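5,10-methylenetetrahydrofolate dehydrogenase (Bombyx mori, PDB 5ZF1) probably catalyses the NADP+-dependent oxidation of 5,10-methylenetetrahydrofolate in one-carbon folate metabolism. Local coordinates at residues 73-76 with 77-81; 127-131 with 132-136; 205-208 with 209-213. One frame throughout, in Å; residues are numbered along the deposited sequence. Where two conformers were deposited one is given.

Contact 1: residues 73-76 with 77-81; sequences ITEE and QLLSE
Thr-74 and Gln-77 form a capping box that starts helix 75-87, with Thr-74 as the N-cap. Two reciprocal bonds define it: Gln-77 N gives its hydrogen to Thr-74 OG1 at 3.0 Å, and Thr-74 N gives its own to Gln-77 OE1 at 2.7 Å, the latter almost straight at 172°. Thr-74 holds OG1 between its backbone N and carbonyl carbon (chi1 77°), which points the hydroxyl forward into the first turn, toward Gln-77 N. Replacing Thr-74 by an alanine would probably leave Gln-77 N without its side-chain acceptor and weaken the start of the helix. The buried side is Ile-73 with Leu-78, CD1 to CB at 4.1 Å, and both reach strand 34-40, at Val-40 and Ile-38 respectively. Ile-73, just ahead of the cap, also runs past Gln-77 in the opposite direction, its CG1 3.3 Å from Gln-77 OE1, the oxygen that the Thr-74 N bond already holds. The outer side is looser: Glu-76 and Ser-80 are exposed and joined through their backbones. Between these sides, Glu-75 extends beside Leu-79, pointing the same way, but its carboxylate is engaged by Asn-105 N and by a salt bridge to Arg-108. Of the Glu-75 side chain, it is CG that meets the next turn, 4.2 Å from Leu-79 CD1.

Contact 2: residues 127-131 with 132-136; sequences IGRLC and VDLPT
The backbone closes helix 124-131 with a Schellman motif: Leu-134 N bonds to Arg-129 O at 3.0 Å, Asp-133 N bonds to Leu-130 O at 3.0 Å, and Asp-133, the C-prime residue, takes a positive phi of 65°. This reversal carries the chain back past Arg-129, whose side chain, in one of its two modelled conformers, spans the turn. The guanidinium approaches Pro-135 O side-on and gives it two hydrogens, from NE at 2.7 Å and from NH2 at 2.9 Å. The evidence for a flat, edge-on grip is that Pro-135 O lies within 6° of the guanidinium plane; NH2 also lies in the carbonyl plane, on a lone pair, whereas NE is tilted from it. The bend at chi3 (61°) turns the planar group toward this carbonyl. Leu-134 comes from another direction, laying CD2 over one guanidinium face, 3.2 Å from Arg-129 NH1 and displaced toward the rim. Nearer the helix, Thr-136 runs past Arg-129 in the opposite sense, with its CB 3.5 Å from Arg-129 CB, and its hydroxyl is bonded to Asn-126 O. The CG2 branch of Thr-136 instead faces Leu-130, 3.9 Å from Leu-130 CB. A water gives one hydrogen to Leu-130 O and the other to Asp-133 OD1, while Asp-133 OD2 accepts from Asp-181 N. The second subunit packs here as well, its Ile-124 against Arg-129 and Val-132, and its Cys-131 against Cys-131. Chemically, two N-H groups converging on one carbonyl oxygen in this conformer would restrict the guanidinium's rotation, and the positive charge probably polarises the Pro-135 carbonyl, coupling helix end to loop.

Contact 3: residues 205-208 with 209-213; sequences KLEA and YCRNA
Tyr-209 N gives its hydrogen to Lys-205 O at 2.9 Å with an N-H...O angle of 167°, the straightest of the i to i+4 bonds joining 205-208 to 209-213. Cys-210 N to Leu-206 O and Arg-211 N to Glu-207 O continue the ladder, but Asn-212 N to Ala-208 O is weak at 3.4 Å, consistent with Asn-212 being the first residue to leave helical geometry. The Tyr-209 ring comes back alongside the preceding turn. Its CD2 approaches Lys-205 O to 3.0 Å obliquely, while Leu-206 CA lies at the ring edge, near its plane. With CG beside the backbone N (chi1 -77°), the ring is directed back along the helix, and it also packs on Thr-195 and Cys-197 of strand 193-197. Leu-206 and Cys-210 form the neighbouring apolar pair, CD1 to SG at 3.9 Å, and both rest on Ile-164 of strand 160-164. A different arrangement occupies the outer side. Arg-211 bends at chi3 (-54°) and folds its guanidinium over the backbone of the previous turn, so that one face covers Ala-208 CA, 3.5 Å from Arg-211 NH2, with Glu-207 O beneath the rim. Ala-208 CB is 3.6 Å from the same NH2. The opposite charges of Glu-207 and Arg-211 stay beyond salt-bridge range, OE1 to NH1 being 4.5 Å, so any attraction between them is probably modest; Glu-207 OE2 has a long, weak ion pair with Lys-227. Asn-160 of the second subunit packs on Lys-205 and Tyr-209. An amphipathic helix with its apolar face laid on parallel strands is typical of the Rossmann-like NAD(P)-binding domain.

How the contacts relate
Along the chain the contacts come in series, 73-81, then 127-136, then 205-213. Contact 1 begins helix 75-87 in the catalytic part of the chain, beside the three-stranded parallel sheet. Contacts 2 and 3 fall in the NAD(P)-binding part: one ends helix 124-131, the other covers most of helix 203-211 and its exit, on the six-stranded parallel sheet. Centres of contacts 1 and 2 are 28 Å apart and those of 2 and 3 are 29 Å apart, whereas contacts 1 and 3 are separated by 46 Å across the chain's centre. None touches another. Contacts 2 and 3 both meet the second subunit, placing parts of this domain at the dimer interface; contact 1 does not.

Contact 1: residues 73-76 with 77-81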
ATOM      1  N   ILE B  73      27.352   4.998 -17.196  1.00 54.98           N
ATOM      2  CA  ILE B  73      26.800   6.297 -16.829  1.00 48.57           C
ATOM      3  C   ILE B  73      26.717   6.397 -15.311  1.00 43.76           C
ATOM      4  O   ILE B  73      26.421   5.415 -14.619  1.00 46.91           O
ATOM      5  CB  ILE B  73      25.422   6.504 -17.484  1.00 47.05           C
ATOM      6  CG1 ILE B  73      24.851   7.874 -17.123  1.00 47.02           C
ATOM      7  CG2 ILE B  73      24.444   5.427 -17.049  1.00 49.40           C
ATOM      8  CD1 ILE B  73      23.531   8.198 -17.813  1.00 43.51           C
ATOM      9  N   THR B  74      27.012   7.579 -14.780  1.00 45.55           N
ATOM     10  CA  THR B  74      26.908   7.756 -13.341  1.00 47.44           C
ATOM     11  C   THR B  74      25.472   8.082 -12.946  1.00 49.28           C
ATOM     12  O   THR B  74      24.674   8.584 -13.744  1.00 41.70           O
ATOM     13  CB  THR B  74      27.836   8.864 -12.837  1.00 51.95           C
ATOM     14  OG1 THR B  74      27.265  10.143 -13.145  1.00 52.31           O
ATOM     15  CG2 THR B  74      29.214   8.752 -13.470  1.00 47.52           C
ATOM     16  N   GLU B  75      25.158   7.788 -11.684  1.00 46.23           N
ATOM     17  CA  GLU B  75      23.851   8.130 -11.139  1.00 49.38           C
ATOM     18  C   GLU B  75      23.555   9.615 -11.301  1.00 48.04           C
ATOM     19  O   GLU B  75      22.433   9.998 -11.659  1.00 45.41           O
ATOM     20  CB  GLU B  75      23.790   7.711  -9.670  1.00 48.86           C
ATOM     21  CG  GLU B  75      22.448   7.908  -9.008  1.00 47.02           C
ATOM     22  CD  GLU B  75      22.405   7.302  -7.623  1.00 54.52           C
ATOM     23  OE1 GLU B  75      22.699   6.094  -7.484  1.00 50.97           O
ATOM     24  OE2 GLU B  75      22.096   8.043  -6.669  1.00 54.84           O
ATOM     25  N   GLU B  76      24.555  10.469 -11.071  1.00 43.73           N
ATOM     26  CA  GLU B  76      24.352  11.903 -11.252  1.00 46.05           C
ATOM     27  C   GLU B  76      24.023  12.246 -12.701  1.00 44.43           C
ATOM     28  O   GLU B  76      23.248  13.174 -12.959  1.00 42.28           O
ATOM     29  CB  GLU B  76      25.591  12.676 -10.788  1.00 50.33           C
ATOM     30  CG  GLU B  76      25.920  12.544  -9.298  1.00 56.64           C
ATOM     31  CD  GLU B  76      26.469  11.173  -8.912  1.00 60.97           C
ATOM     32  OE1 GLU B  76      26.710  10.337  -9.812  1.00 57.48           O
ATOM     33  OE2 GLU B  76      26.661  10.931  -7.701  1.00 64.96           O
ATOM     34  N   GLN B  77      24.599  11.515 -13.658  1.00 41.42           N
ATOM     35  CA  GLN B  77      24.287  11.775 -15.060  1.00 39.48           C
ATOM     36  C   GLN B  77      22.884  11.295 -15.414  1.00 44.07           C
ATOM     37  O   GLN B  77      22.174  11.959 -16.176  1.00 43.98           O
ATOM     38  CB  GLN B  77      25.313  11.103 -15.968  1.00 47.20           C
ATOM     39  CG  GLN B  77      26.696  11.714 -15.947  1.00 43.07           C
ATOM     40  CD  GLN B  77      27.710  10.824 -16.629  1.00 47.24           C
ATOM     41  OE1 GLN B  77      27.642   9.597 -16.532  1.00 48.45           O
ATOM     42  NE2 GLN B  77      28.651  11.434 -17.336  1.00 61.20           N
ATOM     43  N   LEU B  78      22.477  10.137 -14.891  1.00 41.63           N
ATOM     44  CA  LEU B  78      21.137   9.639 -15.179  1.00 40.15           C
ATOM     45  C   LEU B  78      20.076  10.563 -14.597  1.00 40.62           C
ATOM     46  O   LEU B  78      19.106  10.924 -15.277  1.00 33.59           O
ATOM     47  CB  LEU B  78      20.976   8.220 -14.639  1.00 39.48           C
ATOM     48  CG  LEU B  78      19.625   7.557 -14.915  1.00 34.46           C
ATOM     49  CD1 LEU B  78      19.234   7.687 -16.388  1.00 36.18           C
ATOM     50  CD2 LEU B  78      19.645   6.101 -14.488  1.00 34.94           C
ATOM     51  N   LEU B  79      20.251  10.970 -13.338  1.00 42.72           N
ATOM     52  CA  LEU B  79      19.283  11.874 -12.726  1.00 43.36           C
ATOM     53  C   LEU B  79      19.260  13.223 -13.429  1.00 41.41           C
ATOM     54  O   LEU B  79      18.210  13.869 -13.493  1.00 37.63           O
ATOM     55  CB  LEU B  79      19.590  12.053 -11.237  1.00 44.07           C
ATOM     56  CG  LEU B  79      19.571  10.795 -10.367  1.00 40.54           C
ATOM     57  CD1 LEU B  79      19.861  11.154  -8.916  1.00 54.75           C
ATOM     58  CD2 LEU B  79      18.260  10.046 -10.481  1.00 40.62           C
ATOM     59  N   SER B  80      20.402  13.663 -13.967  1.00 41.05           N
ATOM     60  CA  SER B  80      20.427  14.925 -14.701  1.00 36.57           C
ATOM     61  C   SER B  80      19.599  14.845 -15.976  1.00 35.38           C
ATOM     62  O   SER B  80      18.901  15.802 -16.331  1.00 40.42           O
ATOM     63  CB  SER B  80      21.866  15.322 -15.027  1.00 41.88           C
ATOM     64  OG  SER B  80      21.884  16.464 -15.865  1.00 49.56           O
ATOM     65  N   GLU B  81      19.669  13.720 -16.682  1.00 38.17           N
ATOM     66  CA  GLU B  81      18.883  13.575 -17.901  0.53 38.61           C
ATOM     67  C   GLU B  81      17.397  13.450 -17.590  1.00 36.87           C
ATOM     68  O   GLU B  81      16.554  13.956 -18.340  1.00 35.49           O
ATOM     69  CB  GLU B  81      19.368  12.369 -18.703  0.53 40.36           C
ATOM     70  CG  GLU B  81      18.507  12.035 -19.923  0.53 43.17           C
ATOM     71  CD  GLU B  81      18.760  12.957 -21.112  0.53 46.91           C
ATOM     72  OE1 GLU B  81      18.720  14.194 -20.941  0.53 49.06           O
ATOM     73  OE2 GLU B  81      19.001  12.438 -22.222  0.53 51.47           O
TER

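Contact 2: residues 127-131 with 132-136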
ATOM      1  N   ILE B 127       2.696   5.490  -5.930  1.00 20.44           N
ATOM      2  CA  ILE B 127       2.410   4.296  -5.145  1.00 19.76           C
ATOM      3  C   ILE B 127       1.568   4.661  -3.937  1.00 20.63           C
ATOM      4  O   ILE B 127       0.624   3.946  -3.575  1.00 19.64           O
ATOM      5  CB  ILE B 127       3.726   3.612  -4.729  1.00 21.12           C
ATOM      6  CG1 ILE B 127       4.434   3.026  -5.957  1.00 22.32           C
ATOM      7  CG2 ILE B 127       3.465   2.522  -3.664  1.00 21.92           C
ATOM      8  CD1 ILE B 127       3.781   1.770  -6.502  1.00 24.66           C
ATOM      9  N   GLY B 128       1.893   5.787  -3.296  1.00 20.92           N
ATOM     10  CA  GLY B 128       1.098   6.230  -2.163  1.00 19.54           C
ATOM     11  C   GLY B 128      -0.362   6.433  -2.519  1.00 25.50           C
ATOM     12  O   GLY B 128      -1.254   5.995  -1.792  1.00 20.81           O
ATOM     13  N   ARG B 129      -0.627   7.072  -3.659  1.00 20.74           N
ATOM     14  CA  ARG B 129      -2.009   7.287  -4.069  0.55 23.16           C
ATOM     15  C   ARG B 129      -2.704   5.965  -4.384  1.00 20.35           C
ATOM     16  O   ARG B 129      -3.890   5.787  -4.069  1.00 21.04           O
ATOM     17  CB  ARG B 129      -2.054   8.249  -5.260  0.55 26.32           C
ATOM     18  CG  ARG B 129      -1.633   9.688  -4.902  0.55 24.71           C
ATOM     19  CD  ARG B 129      -1.763  10.647  -6.082  0.55 31.95           C
ATOM     20  NE  ARG B 129      -3.142  10.746  -6.553  0.55 32.39           N
ATOM     21  CZ  ARG B 129      -4.061  11.559  -6.039  0.55 36.94           C
ATOM     22  NH1 ARG B 129      -3.759  12.369  -5.030  0.55 34.74           N
ATOM     23  NH2 ARG B 129      -5.287  11.564  -6.543  0.55 31.01           N
ATOM     24  N   LEU B 130      -1.986   5.015  -4.993  1.00 16.76           N
ATOM     25  CA  LEU B 130      -2.568   3.699  -5.217  1.00 19.84           C
ATOM     26  C   LEU B 130      -3.010   3.078  -3.900  1.00 24.30           C
ATOM     27  O   LEU B 130      -4.105   2.511  -3.802  1.00 22.04           O
ATOM     28  CB  LEU B 130      -1.563   2.774  -5.903  1.00 16.82           C
ATOM     29  CG  LEU B 130      -2.028   1.332  -6.122  1.00 23.59           C
ATOM     30  CD1 LEU B 130      -3.172   1.331  -7.103  1.00 30.02           C
ATOM     31  CD2 LEU B 130      -0.912   0.434  -6.608  1.00 25.78           C
ATOM     32  N   CYS B 131      -2.166   3.189  -2.875  1.00 20.29           N
ATOM     33  CA  CYS B 131      -2.393   2.426  -1.661  1.00 22.14           C
ATOM     34  C   CYS B 131      -3.463   3.042  -0.771  1.00 20.23           C
ATOM     35  O   CYS B 131      -4.059   2.330   0.039  1.00 22.22           O
ATOM     36  CB  CYS B 131      -1.063   2.253  -0.916  1.00 22.16           C
ATOM     37  SG  CYS B 131       0.021   1.073  -1.781  1.00 24.32           S
ATOM     38  N   VAL B 132      -3.762   4.322  -0.937  1.00 17.64           N
ATOM     39  CA  VAL B 132      -4.903   4.916  -0.247  1.00 21.68           C
ATOM     40  C   VAL B 132      -6.128   4.884  -1.148  1.00 28.29           C
ATOM     41  O   VAL B 132      -7.148   5.504  -0.833  1.00 28.38           O
ATOM     42  CB  VAL B 132      -4.602   6.349   0.236  1.00 21.14           C
ATOM     43  CG1 VAL B 132      -3.318   6.353   1.095  1.00 20.49           C
ATOM     44  CG2 VAL B 132      -4.467   7.313  -0.907  1.00 22.64           C
ATOM     45  N   ASP B 133      -6.030   4.165  -2.273  1.00 24.08           N
ATOM     46  CA  ASP B 133      -7.178   3.866  -3.140  1.00 31.02           C
ATOM     47  C   ASP B 133      -7.753   5.146  -3.764  1.00 31.04           C
ATOM     48  O   ASP B 133      -8.965   5.349  -3.801  1.00 36.73           O
ATOM     49  CB  ASP B 133      -8.245   3.073  -2.364  1.00 29.10           C
ATOM     50  CG  ASP B 133      -9.175   2.262  -3.262  1.00 34.40           C
ATOM     51  OD1 ASP B 133      -8.901   2.129  -4.479  1.00 34.47           O
ATOM     52  OD2 ASP B 133     -10.191   1.748  -2.724  1.00 31.69           O
ATOM     53  N   LEU B 134      -6.855   5.995  -4.292  1.00 24.92           N
ATOM     54  CA  LEU B 134      -7.014   7.299  -4.940  1.00 29.30           C
ATOM     55  C   LEU B 134      -6.545   7.239  -6.404  1.00 39.93           C
ATOM     56  O   LEU B 134      -5.694   6.415  -6.738  1.00 31.72           O
ATOM     57  CB  LEU B 134      -6.188   8.340  -4.175  1.00 39.01           C
ATOM     58  CG  LEU B 134      -6.477   9.837  -4.071  1.00 47.14           C
ATOM     59  CD1 LEU B 134      -7.871  10.111  -3.582  1.00 48.71           C
ATOM     60  CD2 LEU B 134      -5.495  10.452  -3.108  1.00 36.33           C
ATOM     61  N   PRO B 135      -7.076   8.079  -7.307  1.00 43.20           N
ATOM     62  CA  PRO B 135      -6.649   7.996  -8.719  1.00 34.44           C
ATOM     63  C   PRO B 135      -5.169   8.323  -8.882  1.00 32.31           C
ATOM     64  O   PRO B 135      -4.667   9.308  -8.333  1.00 35.31           O
ATOM     65  CB  PRO B 135      -7.532   9.034  -9.426  1.00 44.60           C
ATOM     66  CG  PRO B 135      -8.675   9.277  -8.510  1.00 43.76           C
ATOM     67  CD  PRO B 135      -8.131   9.089  -7.118  1.00 43.08           C
ATOM     68  N   THR B 136      -4.469   7.506  -9.661  1.00 29.63           N
ATOM     69  CA  THR B 136      -3.023   7.669  -9.772  1.00 26.26           C
ATOM     70  C   THR B 136      -2.565   7.076 -11.103  1.00 28.86           C
ATOM     71  O   THR B 136      -3.383   6.673 -11.937  1.00 29.91           O
ATOM     72  CB  THR B 136      -2.333   7.025  -8.554  1.00 30.70           C
ATOM     73  OG1 THR B 136      -0.948   7.379  -8.519  1.00 29.15           O
ATOM     74  CG2 THR B 136      -2.425   5.506  -8.592  1.00 34.67           C
TER
HETATM   75  O   HOH W   1      -6.122   0.593  -4.781  1.00 35.57           O

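Contact 3: residues 205-208 with 209-213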
ATOM      1  N   LYS B 205       0.282 -24.351   4.164  1.00 16.73           N
ATOM      2  CA  LYS B 205      -0.657 -23.229   4.282  1.00 19.05           C
ATOM      3  C   LYS B 205      -0.968 -22.627   2.922  1.00 16.40           C
ATOM      4  O   LYS B 205      -2.114 -22.231   2.656  1.00 19.17           O
ATOM      5  CB  LYS B 205      -0.091 -22.137   5.194  1.00 20.56           C
ATOM      6  CG  LYS B 205       0.267 -22.594   6.607  1.00 21.78           C
ATOM      7  CD  LYS B 205      -0.929 -23.169   7.324  1.00 25.27           C
ATOM      8  CE  LYS B 205      -0.853 -22.924   8.818  1.00 39.37           C
ATOM      9  NZ  LYS B 205      -2.151 -23.247   9.468  1.00 42.17           N
ATOM     10  N   LEU B 206       0.050 -22.493   2.068  1.00 15.76           N
ATOM     11  CA  LEU B 206      -0.183 -21.974   0.721  1.00 18.46           C
ATOM     12  C   LEU B 206      -1.175 -22.854  -0.015  1.00 21.90           C
ATOM     13  O   LEU B 206      -2.127 -22.358  -0.638  1.00 18.61           O
ATOM     14  CB  LEU B 206       1.127 -21.891  -0.063  1.00 18.54           C
ATOM     15  CG  LEU B 206       0.946 -21.612  -1.572  1.00 19.50           C
ATOM     16  CD1 LEU B 206       0.489 -20.186  -1.792  1.00 23.78           C
ATOM     17  CD2 LEU B 206       2.211 -21.886  -2.360  1.00 31.00           C
ATOM     18  N   GLU B 207      -1.004 -24.171   0.102  1.00 19.07           N
ATOM     19  CA  GLU B 207      -1.899 -25.082  -0.601  1.00 21.03           C
ATOM     20  C   GLU B 207      -3.329 -24.958  -0.087  1.00 17.44           C
ATOM     21  O   GLU B 207      -4.280 -24.968  -0.878  1.00 21.62           O
ATOM     22  CB  GLU B 207      -1.384 -26.514  -0.471  1.00 22.45           C
ATOM     23  CG  GLU B 207      -0.068 -26.727  -1.206  1.00 21.79           C
ATOM     24  CD  GLU B 207       0.437 -28.150  -1.086  1.00 36.24           C
ATOM     25  OE1 GLU B 207      -0.219 -28.958  -0.394  1.00 39.53           O
ATOM     26  OE2 GLU B 207       1.503 -28.449  -1.665  1.00 40.18           O
ATOM     27  N   ALA B 208      -3.500 -24.814   1.229  1.00 20.16           N
ATOM     28  CA  ALA B 208      -4.839 -24.626   1.791  1.00 19.30           C
ATOM     29  C   ALA B 208      -5.470 -23.318   1.305  1.00 20.78           C
ATOM     30  O   ALA B 208      -6.657 -23.277   0.957  1.00 20.90           O
ATOM     31  CB  ALA B 208      -4.774 -24.652   3.320  1.00 19.22           C
ATOM     32  N   TYR B 209      -4.701 -22.227   1.287  1.00 17.85           N
ATOM     33  CA  TYR B 209      -5.273 -20.981   0.769  1.00 16.70           C
ATOM     34  C   TYR B 209      -5.681 -21.124  -0.693  1.00 19.40           C
ATOM     35  O   TYR B 209      -6.727 -20.600  -1.109  1.00 17.71           O
ATOM     36  CB  TYR B 209      -4.277 -19.842   0.917  1.00 16.87           C
ATOM     37  CG  TYR B 209      -4.125 -19.249   2.308  1.00 17.41           C
ATOM     38  CD1 TYR B 209      -5.164 -18.581   2.930  1.00 19.41           C
ATOM     39  CD2 TYR B 209      -2.892 -19.328   2.975  1.00 17.71           C
ATOM     40  CE1 TYR B 209      -4.995 -18.004   4.179  1.00 20.45           C
ATOM     41  CE2 TYR B 209      -2.712 -18.761   4.214  1.00 19.05           C
ATOM     42  CZ  TYR B 209      -3.762 -18.110   4.814  1.00 23.62           C
ATOM     43  OH  TYR B 209      -3.577 -17.541   6.034  1.00 21.91           O
ATOM     44  N   CYS B 210      -4.850 -21.804  -1.494  1.00 19.79           N
ATOM     45  CA  CYS B 210      -5.137 -21.932  -2.916  1.00 19.44           C
ATOM     46  C   CYS B 210      -6.373 -22.778  -3.144  1.00 18.91           C
ATOM     47  O   CYS B 210      -7.189 -22.458  -4.019  1.00 20.89           O
ATOM     48  CB  CYS B 210      -3.941 -22.523  -3.650  1.00 19.61           C
ATOM     49  SG  CYS B 210      -2.568 -21.382  -3.877  1.00 19.04           S
ATOM     50  N   ARG B 211      -6.554 -23.833  -2.337  1.00 18.59           N
ATOM     51  CA  ARG B 211      -7.707 -24.711  -2.525  1.00 20.24           C
ATOM     52  C   ARG B 211      -9.008 -23.997  -2.257  1.00 25.09           C
ATOM     53  O   ARG B 211     -10.053 -24.426  -2.759  1.00 22.40           O
ATOM     54  CB  ARG B 211      -7.623 -25.926  -1.600  1.00 25.65           C
ATOM     55  CG  ARG B 211      -6.601 -26.932  -1.993  1.00 25.47           C
ATOM     56  CD  ARG B 211      -6.809 -28.244  -1.200  1.00 32.39           C
ATOM     57  NE  ARG B 211      -6.842 -28.043   0.252  1.00 28.60           N
ATOM     58  CZ  ARG B 211      -5.774 -28.129   1.044  1.00 37.57           C
ATOM     59  NH1 ARG B 211      -4.583 -28.404   0.525  1.00 27.72           N
ATOM     60  NH2 ARG B 211      -5.895 -27.938   2.352  1.00 38.22           N
ATOM     61  N   ASN B 212      -8.980 -22.937  -1.453  1.00 21.73           N
ATOM     62  CA  ASN B 212     -10.189 -22.197  -1.146  1.00 21.97           C
ATOM     63  C   ASN B 212     -10.328 -20.930  -1.980  1.00 16.33           C
ATOM     64  O   ASN B 212     -11.249 -20.143  -1.737  1.00 20.99           O
ATOM     65  CB  ASN B 212     -10.226 -21.861   0.342  1.00 26.72           C
ATOM     66  CG  ASN B 212     -10.316 -23.105   1.206  1.00 36.91           C
ATOM     67  OD1 ASN B 212      -9.384 -23.439   1.940  1.00 42.45           O
ATOM     68  ND2 ASN B 212     -11.422 -23.828   1.079  1.00 35.36           N
ATOM     69  N   ALA B 213      -9.451 -20.719  -2.956  1.00 15.83           N
ATOM     70  CA  ALA B 213      -9.413 -19.464  -3.698  1.00 16.03           C
ATOM     71  C   ALA B 213     -10.271 -19.550  -4.949  1.00 17.27           C
ATOM     72  O   ALA B 213     -10.224 -20.537  -5.685  1.00 18.33           O
ATOM     73  CB  ALA B 213      -7.972 -19.115  -4.105  1.00 16.01           C
TER